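Local coordinates for protein CRISPR-associated endonuclease Cas9 (Campylobacter jejuni subsp. jejuni serotype O:2, PDB 5X2H) that is an RNA-guided CRISPR endonuclease that, in its full-length form, cuts both strands of invading DNA with a RuvC-like and an HNH domain, at residues Ser265-Met270 with Leu409-Met414; Asp364-Lys369 with Lys397-Ile402; Val684-His689 with Phe695-Ile700. All coordinates share one frame; numbering follows the deposited sequence.

In the fold
Contacts 1 and 2 are neighbours, with centres about 16 Å apart. They meet where A268 CB packs on L400 CD1 at 3.7 Å. Along the chain contact 2 is nested inside the loop that contact 1 closes. Both belong to a helical region that includes helices 266-288, 355-367 and 404-415. Contact 2 faces the RNA and DNA there. Contact 3 follows later in the chain as a beta hairpin. Its centre is about 69 Å from that of contact 1 and 56 Å from that of contact 2, on the opposite side of the chain's centre. The contacts thus sample two separate lobes of Cas9, one largely helical and one containing beta sheets.

Contact 1 of 3, residues Ser265-Met270 with Leu409-Met414; sequences SPLAFM and LVTPLM
T411 fits against L267 and M270, and these three residues make the whole contact. T411 lies on helix 404-415. Its CA-CB bond points at the start of helix 266-288, where the other two sit. The two branches of T411 have different nearest partners. The hydroxyl branch meets L267, with CD2 of L267 3.6 Å from OG1 of T411. This is a van der Waals approach. The polar need of OG1 is met within its own helix, by a hydrogen bond to the carbonyl oxygen of L407. The methyl branch meets M270, with CG2 of T411 3.6 Å from CG of M270. T411 holds CG2 anti to its backbone N (chi1 -43° for OG1), and this turns the methyl toward M270. M270 touches with the near part of its chain. Bends at chi2 and chi3 then carry SD and CE away from T411. L267 also packs on L407 and K408, and T411 on L274, so the two helices touch beyond this point. S265 caps the first turn of helix 266-288: its OG accepts from the backbone N of A268 at 3.2 Å. No hydrogen bond crosses between the segments, and only 113 Å² is buried. The chemistry is that of plain helix-helix packing, in which a threonine contributes its methyl to the interface while its hydroxyl is bonded to a carbonyl one turn earlier in its own helix.

Contact 2 of 3, residues Asp364-Lys369 with Lys397-Ile402; sequences DITLIK and KDHLNI. With nucleotides of chain B; nucleotides of chain C.
T366 and H399 form the close part of this contact. CG2 of T366 lies 3.8 Å from NE2 of H399, approaching the ring obliquely. The same methyl is 4.1 Å from CA of K397. L367 reaches the ring edge more distantly, with CD2 near the ring plane. A phosphate oxygen, OP1 of DC17 of chain C, also sits at the edge, 3.3 Å from CD2 of H399. The imidazole therefore has protein and DNA around its rim, while its ND1 makes a weak hydrogen bond to the carbonyl oxygen of R260. T366 OG1 is bonded to A362 O in its own helix. It also accepts from a water, which donates to K397 O at 2.7 Å and so bridges the segments.

Protein packing is looser on the lysine side, where the K397 side chain is exposed and its CA-CB bond points away from residues 364-369. Its extended chain passes DG16 of chain C. K369 is held in place: it bends at chi2 (-64°), and its NZ donates to OP1 of DG16 of chain C at 3.0 Å and also to F396 O. The backbone N of D398 donates to DC17 OP1 of chain C. N401 grips the phosphate of adenosine 5 of chain B twice: its N bonds OP1, and its ND2 bonds OP2 at 2.7 Å. The loop follows helix 385-391 and leads into helix 404-415. It lies against the end of helix 355-367 through H399 and K397, and against helix 266-288, where L400 packs on A268, F271 and V272.

Contact 3 of 3, residues Val684-His689 with Phe695-Ile700; sequences VDIFKH and FYAVPI
The F695 ring is met obliquely by CG2 of I686 and CD of K688, and the F687 ring has Y696 O at its edge, near the ring plane. At the edge of the Y696 ring lies CB of H689. These rings belong to a beta hairpin, whose strands 683-689 and 695-700 are antiparallel. F687 and Y696 share one face with D685 and V698. V684, I686, K688, F695, A697 and P699 are on the other. On the first face CE1 of F687 touches CG2 of V698 at 3.8 Å. On the second, the CB of A697 touches both CG2 of V684 and CD1 of I686, which come from the same side. K688 crosses F695 at an angle, its CD 3.7 Å from CE1 of F695, and its NZ goes on to OD1 of N693. Beyond the hairpin, strand 733-740 adds a third strand beside 683-689. Y733 meets the rings of H689 and Y696 edge-to-face. The hydrogen-bonded pairs D685-V698 and F687-Y696 have two bonds each. They differ in shape. F687 N points at Y696 O in the carbonyl plane, at 2.7 Å and nearly straight (177°), whereas Y696 N reaches F687 O from above the carbonyl plane.

Contact 1 of 3, residues Ser265-Met270 with Leu409-Met414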
loop_
_atom_site.group_PDB
_atom_site.type_symbol
_atom_site.label_atom_id
_atom_site.label_comp_id
_atom_site.label_asym_id
_atom_site.label_seq_id
_atom_site.Cartn_x
_atom_site.Cartn_y
_atom_site.Cartn_z
ATOM N N SER A 265 -14.371 -15.000 -21.847
ATOM C CA SER A 265 -15.305 -16.109 -21.917
ATOM C C SER A 265 -16.178 -15.981 -23.165
ATOM O O SER A 265 -16.376 -14.876 -23.678
ATOM C CB SER A 265 -16.183 -16.149 -20.670
ATOM O OG SER A 265 -17.026 -15.013 -20.606
ATOM N N PRO A 266 -16.696 -17.100 -23.681
ATOM C CA PRO A 266 -17.572 -17.012 -24.864
ATOM C C PRO A 266 -18.772 -16.104 -24.657
ATOM O O PRO A 266 -19.116 -15.328 -25.555
ATOM C CB PRO A 266 -17.993 -18.471 -25.097
ATOM C CG PRO A 266 -16.905 -19.282 -24.477
ATOM C CD PRO A 266 -16.436 -18.495 -23.283
ATOM N N LEU A 267 -19.416 -16.177 -23.490
ATOM C CA LEU A 267 -20.543 -15.293 -23.205
ATOM C C LEU A 267 -20.123 -13.831 -23.272
ATOM O O LEU A 267 -20.815 -13.001 -23.874
ATOM C CB LEU A 267 -21.130 -15.617 -21.832
ATOM C CG LEU A 267 -22.557 -16.160 -21.783
ATOM C CD1 LEU A 267 -23.025 -16.255 -20.340
ATOM C CD2 LEU A 267 -23.498 -15.295 -22.606
ATOM N N ALA A 268 -18.984 -13.498 -22.656
ATOM C CA ALA A 268 -18.508 -12.118 -22.666
ATOM C C ALA A 268 -18.128 -11.674 -24.071
ATOM O O ALA A 268 -18.428 -10.542 -24.469
ATOM C CB ALA A 268 -17.323 -11.962 -21.714
ATOM N N PHE A 269 -17.456 -12.544 -24.831
ATOM C CA PHE A 269 -17.210 -12.254 -26.241
ATOM C C PHE A 269 -18.518 -12.020 -26.982
ATOM O O PHE A 269 -18.636 -11.073 -27.768
ATOM C CB PHE A 269 -16.429 -13.398 -26.891
ATOM C CG PHE A 269 -14.956 -13.376 -26.599
ATOM C CD1 PHE A 269 -14.293 -12.175 -26.396
ATOM C CD2 PHE A 269 -14.235 -14.556 -26.527
ATOM C CE1 PHE A 269 -12.936 -12.152 -26.127
ATOM C CE2 PHE A 269 -12.879 -14.539 -26.258
ATOM C CZ PHE A 269 -12.228 -13.334 -26.058
ATOM N N MET A 270 -19.515 -12.869 -26.733
ATOM C CA MET A 270 -20.813 -12.698 -27.374
ATOM C C MET A 270 -21.454 -11.381 -26.953
ATOM O O MET A 270 -21.943 -10.619 -27.795
ATOM C CB MET A 270 -21.721 -13.880 -27.031
ATOM C CG MET A 270 -23.072 -13.854 -27.718
ATOM S SD MET A 270 -22.964 -14.219 -29.479
ATOM C CE MET A 270 -22.265 -15.869 -29.435
ATOM N N LEU A 409 -28.996 -13.826 -19.054
ATOM C CA LEU A 409 -30.314 -13.233 -19.238
ATOM C C LEU A 409 -30.340 -12.171 -20.326
ATOM O O LEU A 409 -31.250 -12.167 -21.160
ATOM C CB LEU A 409 -30.799 -12.623 -17.918
ATOM C CG LEU A 409 -30.930 -13.578 -16.730
ATOM C CD1 LEU A 409 -31.133 -12.799 -15.439
ATOM C CD2 LEU A 409 -32.076 -14.553 -16.958
ATOM N N VAL A 410 -29.354 -11.273 -20.341
ATOM C CA VAL A 410 -29.372 -10.153 -21.275
ATOM C C VAL A 410 -28.984 -10.602 -22.680
ATOM O O VAL A 410 -29.563 -10.142 -23.671
ATOM C CB VAL A 410 -28.449 -9.033 -20.762
ATOM C CG1 VAL A 410 -28.401 -7.884 -21.753
ATOM C CG2 VAL A 410 -28.913 -8.551 -19.396
ATOM N N THR A 411 -28.010 -11.503 -22.787
ATOM C CA THR A 411 -27.506 -11.897 -24.100
ATOM C C THR A 411 -28.558 -12.541 -25.000
ATOM O O THR A 411 -28.558 -12.232 -26.205
ATOM C CB THR A 411 -26.299 -12.829 -23.933
ATOM O OG1 THR A 411 -25.440 -12.320 -22.906
ATOM C CG2 THR A 411 -25.517 -12.916 -25.230
ATOM N N PRO A 412 -29.449 -13.425 -24.525
ATOM C CA PRO A 412 -30.468 -13.966 -25.444
ATOM C C PRO A 412 -31.367 -12.902 -26.043
ATOM O O PRO A 412 -31.744 -13.009 -27.217
ATOM C CB PRO A 412 -31.255 -14.942 -24.558
ATOM C CG PRO A 412 -30.300 -15.335 -23.498
ATOM C CD PRO A 412 -29.488 -14.107 -23.219
ATOM N N LEU A 413 -31.724 -11.872 -25.271
ATOM C CA LEU A 413 -32.569 -10.812 -25.810
ATOM C C LEU A 413 -31.799 -9.943 -26.798
ATOM O O LEU A 413 -32.353 -9.510 -27.814
ATOM C CB LEU A 413 -33.139 -9.960 -24.678
ATOM C CG LEU A 413 -33.995 -10.680 -23.636
ATOM C CD1 LEU A 413 -34.634 -9.670 -22.696
ATOM C CD2 LEU A 413 -35.056 -11.537 -24.304
ATOM N N MET A 414 -30.520 -9.680 -26.515
ATOM C CA MET A 414 -29.700 -8.924 -27.456
ATOM C C MET A 414 -29.424 -9.724 -28.722
ATOM O O MET A 414 -29.230 -9.139 -29.794
ATOM C CB MET A 414 -28.388 -8.499 -26.790
ATOM C CG MET A 414 -28.571 -7.595 -25.576
ATOM S SD MET A 414 -27.014 -6.991 -24.886
ATOM C CE MET A 414 -26.450 -5.904 -26.193
#

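Contact 2 of 3, residues Asp364-Lys369 with Lys397-Ile402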
loop_
_atom_site.group_PDB
_atom_site.type_symbol
_atom_site.label_atom_id
_atom_site.label_comp_id
_atom_site.label_asym_id
_atom_site.label_seq_id
_atom_site.Cartn_x
_atom_site.Cartn_y
_atom_site.Cartn_z
ATOM N N ASP A 364 -11.313 -20.198 -15.079
ATOM C CA ASP A 364 -10.159 -20.878 -14.498
ATOM C C ASP A 364 -8.859 -20.409 -15.139
ATOM O O ASP A 364 -7.856 -20.221 -14.444
ATOM C CB ASP A 364 -10.313 -22.393 -14.642
ATOM C CG ASP A 364 -11.417 -22.951 -13.767
ATOM O OD1 ASP A 364 -11.675 -22.370 -12.692
ATOM O OD2 ASP A 364 -12.026 -23.971 -14.155
ATOM N N ILE A 365 -8.856 -20.220 -16.459
ATOM C CA ILE A 365 -7.658 -19.720 -17.126
ATOM C C ILE A 365 -7.354 -18.296 -16.675
ATOM O O ILE A 365 -6.189 -17.916 -16.511
ATOM C CB ILE A 365 -7.820 -19.810 -18.655
ATOM C CG1 ILE A 365 -8.104 -21.254 -19.079
ATOM C CG2 ILE A 365 -6.572 -19.291 -19.356
ATOM C CD1 ILE A 365 -8.275 -21.433 -20.578
ATOM N N THR A 366 -8.396 -17.492 -16.451
ATOM C CA THR A 366 -8.194 -16.110 -16.029
ATOM C C THR A 366 -7.615 -16.038 -14.621
ATOM O O THR A 366 -6.762 -15.190 -14.340
ATOM C CB THR A 366 -9.518 -15.342 -16.102
ATOM O OG1 THR A 366 -10.007 -15.349 -17.449
ATOM C CG2 THR A 366 -9.336 -13.896 -15.641
ATOM N N LEU A 367 -8.050 -16.926 -13.728
ATOM C CA LEU A 367 -7.698 -16.839 -12.315
ATOM C C LEU A 367 -6.506 -17.704 -11.926
ATOM O O LEU A 367 -5.639 -17.244 -11.177
ATOM C CB LEU A 367 -8.903 -17.221 -11.449
ATOM C CG LEU A 367 -10.118 -16.294 -11.548
ATOM C CD1 LEU A 367 -11.271 -16.831 -10.717
ATOM C CD2 LEU A 367 -9.751 -14.879 -11.116
ATOM N N ILE A 368 -6.433 -18.943 -12.409
ATOM C CA ILE A 368 -5.409 -19.891 -11.961
ATOM C C ILE A 368 -4.181 -19.681 -12.844
ATOM O O ILE A 368 -4.035 -20.285 -13.909
ATOM C CB ILE A 368 -5.909 -21.331 -11.992
ATOM C CG1 ILE A 368 -7.231 -21.448 -11.229
ATOM C CG2 ILE A 368 -4.862 -22.265 -11.397
ATOM C CD1 ILE A 368 -7.865 -22.820 -11.317
ATOM N N LYS A 369 -3.274 -18.821 -12.379
ATOM C CA LYS A 369 -2.036 -18.561 -13.102
ATOM C C LYS A 369 -1.008 -19.673 -12.930
ATOM O O LYS A 369 -0.074 -19.763 -13.733
ATOM C CB LYS A 369 -1.433 -17.229 -12.651
ATOM C CG LYS A 369 -2.369 -16.041 -12.807
ATOM C CD LYS A 369 -2.711 -15.787 -14.269
ATOM C CE LYS A 369 -3.577 -14.546 -14.424
ATOM N NZ LYS A 369 -3.811 -14.196 -15.852
ATOM N N LYS A 397 -7.017 -12.357 -18.968
ATOM C CA LYS A 397 -7.120 -11.364 -17.907
ATOM C C LYS A 397 -8.350 -10.501 -18.162
ATOM O O LYS A 397 -9.043 -10.655 -19.172
ATOM C CB LYS A 397 -5.851 -10.514 -17.816
ATOM C CG LYS A 397 -5.640 -9.575 -18.989
ATOM C CD LYS A 397 -4.501 -8.612 -18.704
ATOM C CE LYS A 397 -4.268 -7.666 -19.867
ATOM N NZ LYS A 397 -3.222 -6.656 -19.540
ATOM N N ASP A 398 -8.621 -9.597 -17.213
ATOM C CA ASP A 398 -9.662 -8.573 -17.294
ATOM C C ASP A 398 -11.073 -9.144 -17.170
ATOM O O ASP A 398 -11.333 -10.289 -17.553
ATOM C CB ASP A 398 -9.529 -7.767 -18.591
ATOM C CG ASP A 398 -9.697 -6.276 -18.369
ATOM O OD1 ASP A 398 -10.497 -5.889 -17.492
ATOM O OD2 ASP A 398 -9.023 -5.493 -19.068
ATOM N N HIS A 399 -11.989 -8.341 -16.630
ATOM C CA HIS A 399 -13.362 -8.750 -16.388
ATOM C C HIS A 399 -14.319 -7.670 -16.875
ATOM O O HIS A 399 -13.975 -6.487 -16.944
ATOM C CB HIS A 399 -13.630 -9.009 -14.897
ATOM C CG HIS A 399 -12.762 -10.066 -14.291
ATOM N ND1 HIS A 399 -13.260 -11.276 -13.857
ATOM C CD2 HIS A 399 -11.434 -10.090 -14.032
ATOM C CE1 HIS A 399 -12.272 -12.003 -13.364
ATOM N NE2 HIS A 399 -11.155 -11.305 -13.456
ATOM N N LEU A 400 -15.539 -8.093 -17.199
ATOM C CA LEU A 400 -16.627 -7.154 -17.415
ATOM C C LEU A 400 -17.097 -6.605 -16.069
ATOM O O LEU A 400 -16.560 -6.935 -15.009
ATOM C CB LEU A 400 -17.782 -7.827 -18.155
ATOM C CG LEU A 400 -17.515 -8.435 -19.532
ATOM C CD1 LEU A 400 -18.795 -9.030 -20.096
ATOM C CD2 LEU A 400 -16.939 -7.403 -20.488
ATOM N N ASN A 401 -18.122 -5.759 -16.107
ATOM C CA ASN A 401 -18.719 -5.229 -14.890
ATOM C C ASN A 401 -19.981 -5.974 -14.474
ATOM O O ASN A 401 -20.587 -5.618 -13.460
ATOM C CB ASN A 401 -19.020 -3.737 -15.057
ATOM C CG ASN A 401 -17.768 -2.887 -14.991
ATOM O OD1 ASN A 401 -16.974 -3.011 -14.060
ATOM N ND2 ASN A 401 -17.575 -2.032 -15.988
ATOM N N ILE A 402 -20.387 -7.001 -15.223
ATOM C CA ILE A 402 -21.556 -7.800 -14.886
ATOM C C ILE A 402 -21.168 -9.273 -14.867
ATOM O O ILE A 402 -20.171 -9.687 -15.461
ATOM C CB ILE A 402 -22.728 -7.558 -15.861
ATOM C CG1 ILE A 402 -22.292 -7.825 -17.301
ATOM C CG2 ILE A 402 -23.257 -6.135 -15.712
ATOM C CD1 ILE A 402 -23.338 -7.453 -18.329
ATOM P P A B 5 -19.363 -3.259 -18.928
ATOM O OP1 A B 5 -18.744 -4.526 -18.465
ATOM O OP2 A B 5 -19.094 -2.006 -18.185
ATOM O "O5'" A B 5 -18.946 -3.020 -20.444
ATOM C "C5'" A B 5 -19.402 -3.900 -21.460
ATOM C "C4'" A B 5 -19.187 -3.328 -22.838
ATOM O "O4'" A B 5 -19.952 -2.107 -23.008
ATOM C "C3'" A B 5 -17.769 -2.909 -23.174
ATOM O "O3'" A B 5 -16.926 -4.002 -23.482
ATOM C "C2'" A B 5 -17.985 -1.944 -24.331
ATOM O "O2'" A B 5 -18.268 -2.648 -25.532
ATOM C "C1'" A B 5 -19.263 -1.234 -23.884
ATOM N N9 A B 5 -18.960 0.025 -23.178
ATOM C C8 A B 5 -19.045 0.306 -21.837
ATOM N N7 A B 5 -18.688 1.532 -21.534
ATOM C C5 A B 5 -18.344 2.094 -22.757
ATOM C C6 A B 5 -17.883 3.370 -23.120
ATOM N N6 A B 5 -17.681 4.363 -22.250
ATOM N N1 A B 5 -17.633 3.599 -24.428
ATOM C C2 A B 5 -17.834 2.607 -25.304
ATOM N N3 A B 5 -18.263 1.367 -25.085
ATOM C C4 A B 5 -18.504 1.174 -23.777
ATOM P P DC C 17 -7.153 -9.218 -13.751
ATOM O OP1 DC C 17 -8.158 -10.176 -14.260
ATOM O OP2 DC C 17 -6.547 -8.234 -14.675
ATOM O "O5'" DC C 17 -7.774 -8.430 -12.506
ATOM C "C5'" DC C 17 -8.402 -9.154 -11.458
ATOM C "C4'" DC C 17 -8.546 -8.301 -10.212
ATOM O "O4'" DC C 17 -7.233 -7.942 -9.717
ATOM C "C3'" DC C 17 -9.248 -6.969 -10.413
ATOM O "O3'" DC C 17 -10.655 -7.140 -10.358
ATOM C "C2'" DC C 17 -8.736 -6.175 -9.216
ATOM C "C1'" DC C 17 -7.287 -6.654 -9.119
ATOM N N1 DC C 17 -6.324 -5.764 -9.817
ATOM C C2 DC C 17 -5.920 -4.570 -9.210
ATOM O O2 DC C 17 -6.373 -4.279 -8.096
ATOM N N3 DC C 17 -5.042 -3.768 -9.858
ATOM C C4 DC C 17 -4.576 -4.119 -11.057
ATOM N N4 DC C 17 -3.707 -3.297 -11.659
ATOM C C5 DC C 17 -4.982 -5.329 -11.695
ATOM C C6 DC C 17 -5.847 -6.113 -11.045
ATOM P P DG C 16 -1.448 -11.296 -16.384
ATOM O OP1 DG C 16 -1.883 -12.432 -17.228
ATOM O OP2 DG C 16 -1.567 -9.914 -16.902
ATOM O "O5'" DG C 16 -2.237 -11.365 -14.999
ATOM C "C5'" DG C 16 -3.202 -10.378 -14.695
ATOM C "C4'" DG C 16 -3.608 -10.454 -13.238
ATOM O "O4'" DG C 16 -2.482 -10.093 -12.402
ATOM C "C3'" DG C 16 -4.708 -9.492 -12.844
ATOM O "O3'" DG C 16 -5.970 -10.086 -13.098
ATOM C "C2'" DG C 16 -4.463 -9.315 -11.351
ATOM C "C1'" DG C 16 -2.938 -9.383 -11.263
ATOM N N9 DG C 16 -2.283 -8.075 -11.236
ATOM C C8 DG C 16 -1.435 -7.556 -12.185
ATOM N N7 DG C 16 -0.989 -6.365 -11.891
ATOM C C5 DG C 16 -1.575 -6.076 -10.664
ATOM C C6 DG C 16 -1.459 -4.921 -9.849
ATOM O O6 DG C 16 -0.799 -3.895 -10.063
ATOM N N1 DG C 16 -2.216 -5.032 -8.683
ATOM C C2 DG C 16 -2.991 -6.121 -8.352
ATOM N N2 DG C 16 -3.654 -6.045 -7.187
ATOM N N3 DG C 16 -3.107 -7.211 -9.109
ATOM C C4 DG C 16 -2.374 -7.117 -10.246
HETATM O O HOH W 1 -10.601 -12.906 -19.248
#

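Contact 3 of 3, residues Val684-His689 with Phe695-Ile700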
loop_
_atom_site.group_PDB
_atom_site.type_symbol
_atom_site.label_atom_id
_atom_site.label_comp_id
_atom_site.label_asym_id
_atom_site.label_seq_id
_atom_site.Cartn_x
_atom_site.Cartn_y
_atom_site.Cartn_z
ATOM N N VAL A 684 4.492 8.141 25.715
ATOM C CA VAL A 684 5.315 8.504 26.863
ATOM C C VAL A 684 4.422 8.526 28.096
ATOM O O VAL A 684 3.321 9.086 28.063
ATOM C CB VAL A 684 6.031 9.858 26.668
ATOM C CG1 VAL A 684 5.037 10.962 26.347
ATOM C CG2 VAL A 684 6.840 10.215 27.900
ATOM N N ASP A 685 4.880 7.893 29.172
ATOM C CA ASP A 685 4.116 7.807 30.408
ATOM C C ASP A 685 4.648 8.838 31.394
ATOM O O ASP A 685 5.844 8.850 31.703
ATOM C CB ASP A 685 4.186 6.398 30.995
ATOM C CG ASP A 685 3.428 5.382 30.159
ATOM O OD1 ASP A 685 2.762 5.792 29.180
ATOM O OD2 ASP A 685 3.499 4.176 30.479
ATOM N N ILE A 686 3.757 9.699 31.879
ATOM C CA ILE A 686 4.116 10.801 32.763
ATOM C C ILE A 686 3.858 10.379 34.199
ATOM O O ILE A 686 2.761 9.913 34.532
ATOM C CB ILE A 686 3.329 12.074 32.411
ATOM C CG1 ILE A 686 3.660 12.518 30.985
ATOM C CG2 ILE A 686 3.617 13.184 33.417
ATOM C CD1 ILE A 686 5.146 12.657 30.718
ATOM N N PHE A 687 4.868 10.530 35.046
ATOM C CA PHE A 687 4.769 10.252 36.467
ATOM C C PHE A 687 4.972 11.542 37.250
ATOM O O PHE A 687 5.428 12.559 36.720
ATOM C CB PHE A 687 5.798 9.205 36.908
ATOM C CG PHE A 687 5.504 7.819 36.422
ATOM C CD1 PHE A 687 5.759 7.460 35.108
ATOM C CD2 PHE A 687 4.988 6.866 37.284
ATOM C CE1 PHE A 687 5.495 6.184 34.659
ATOM C CE2 PHE A 687 4.725 5.584 36.841
ATOM C CZ PHE A 687 4.978 5.243 35.527
ATOM N N LYS A 688 4.635 11.485 38.534
ATOM C CA LYS A 688 4.765 12.628 39.427
ATOM C C LYS A 688 5.245 12.120 40.776
ATOM O O LYS A 688 4.617 11.236 41.364
ATOM C CB LYS A 688 3.431 13.369 39.566
ATOM C CG LYS A 688 3.474 14.637 40.399
ATOM C CD LYS A 688 2.184 15.428 40.213
ATOM C CE LYS A 688 2.124 16.634 41.127
ATOM N NZ LYS A 688 1.968 16.224 42.548
ATOM N N HIS A 689 6.362 12.663 41.253
ATOM C CA HIS A 689 6.843 12.308 42.579
ATOM C C HIS A 689 5.832 12.756 43.627
ATOM O O HIS A 689 5.371 13.900 43.611
ATOM C CB HIS A 689 8.205 12.948 42.836
ATOM C CG HIS A 689 8.888 12.439 44.065
ATOM N ND1 HIS A 689 8.498 12.797 45.338
ATOM C CD2 HIS A 689 9.938 11.598 44.219
ATOM C CE1 HIS A 689 9.275 12.199 46.221
ATOM N NE2 HIS A 689 10.158 11.464 45.567
ATOM N N PHE A 695 7.750 16.199 37.799
ATOM C CA PHE A 695 7.264 15.270 36.789
ATOM C C PHE A 695 8.416 14.493 36.163
ATOM O O PHE A 695 9.551 14.972 36.091
ATOM C CB PHE A 695 6.473 16.007 35.705
ATOM C CG PHE A 695 5.193 16.610 36.207
ATOM C CD1 PHE A 695 4.039 15.848 36.286
ATOM C CD2 PHE A 695 5.150 17.934 36.627
ATOM C CE1 PHE A 695 2.859 16.396 36.759
ATOM C CE2 PHE A 695 3.976 18.489 37.100
ATOM C CZ PHE A 695 2.826 17.718 37.168
ATOM N N TYR A 696 8.103 13.275 35.722
ATOM C CA TYR A 696 9.079 12.361 35.148
ATOM C C TYR A 696 8.425 11.596 34.007
ATOM O O TYR A 696 7.223 11.314 34.037
ATOM C CB TYR A 696 9.629 11.402 36.214
ATOM C CG TYR A 696 10.348 12.117 37.339
ATOM C CD1 TYR A 696 9.665 12.529 38.480
ATOM C CD2 TYR A 696 11.704 12.400 37.254
ATOM C CE1 TYR A 696 10.319 13.194 39.509
ATOM C CE2 TYR A 696 12.368 13.065 38.279
ATOM C CZ TYR A 696 11.670 13.459 39.403
ATOM O OH TYR A 696 12.322 14.119 40.423
ATOM N N ALA A 697 9.226 11.268 32.990
ATOM C CA ALA A 697 8.705 10.700 31.756
ATOM C C ALA A 697 9.422 9.406 31.408
ATOM O O ALA A 697 10.653 9.328 31.472
ATOM C CB ALA A 697 8.837 11.684 30.591
ATOM N N VAL A 698 8.641 8.402 31.022
ATOM C CA VAL A 698 9.141 7.112 30.565
ATOM C C VAL A 698 8.849 7.014 29.065
ATOM O O VAL A 698 7.677 6.941 28.671
ATOM C CB VAL A 698 8.501 5.949 31.333
ATOM C CG1 VAL A 698 8.987 4.613 30.779
ATOM C CG2 VAL A 698 8.811 6.060 32.817
ATOM N N PRO A 699 9.866 7.020 28.207
ATOM C CA PRO A 699 9.609 6.919 26.765
ATOM C C PRO A 699 9.345 5.478 26.361
ATOM O O PRO A 699 9.994 4.546 26.845
ATOM C CB PRO A 699 10.906 7.450 26.142
ATOM C CG PRO A 699 11.961 7.092 27.151
ATOM C CD PRO A 699 11.303 7.102 28.514
ATOM N N ILE A 700 8.371 5.300 25.468
ATOM C CA ILE A 700 7.907 3.983 25.045
ATOM C C ILE A 700 7.941 3.925 23.522
ATOM O O ILE A 700 7.259 4.711 22.853
ATOM C CB ILE A 700 6.496 3.678 25.573
ATOM C CG1 ILE A 700 6.477 3.765 27.102
ATOM C CG2 ILE A 700 6.032 2.308 25.105
ATOM C CD1 ILE A 700 5.137 3.440 27.722
#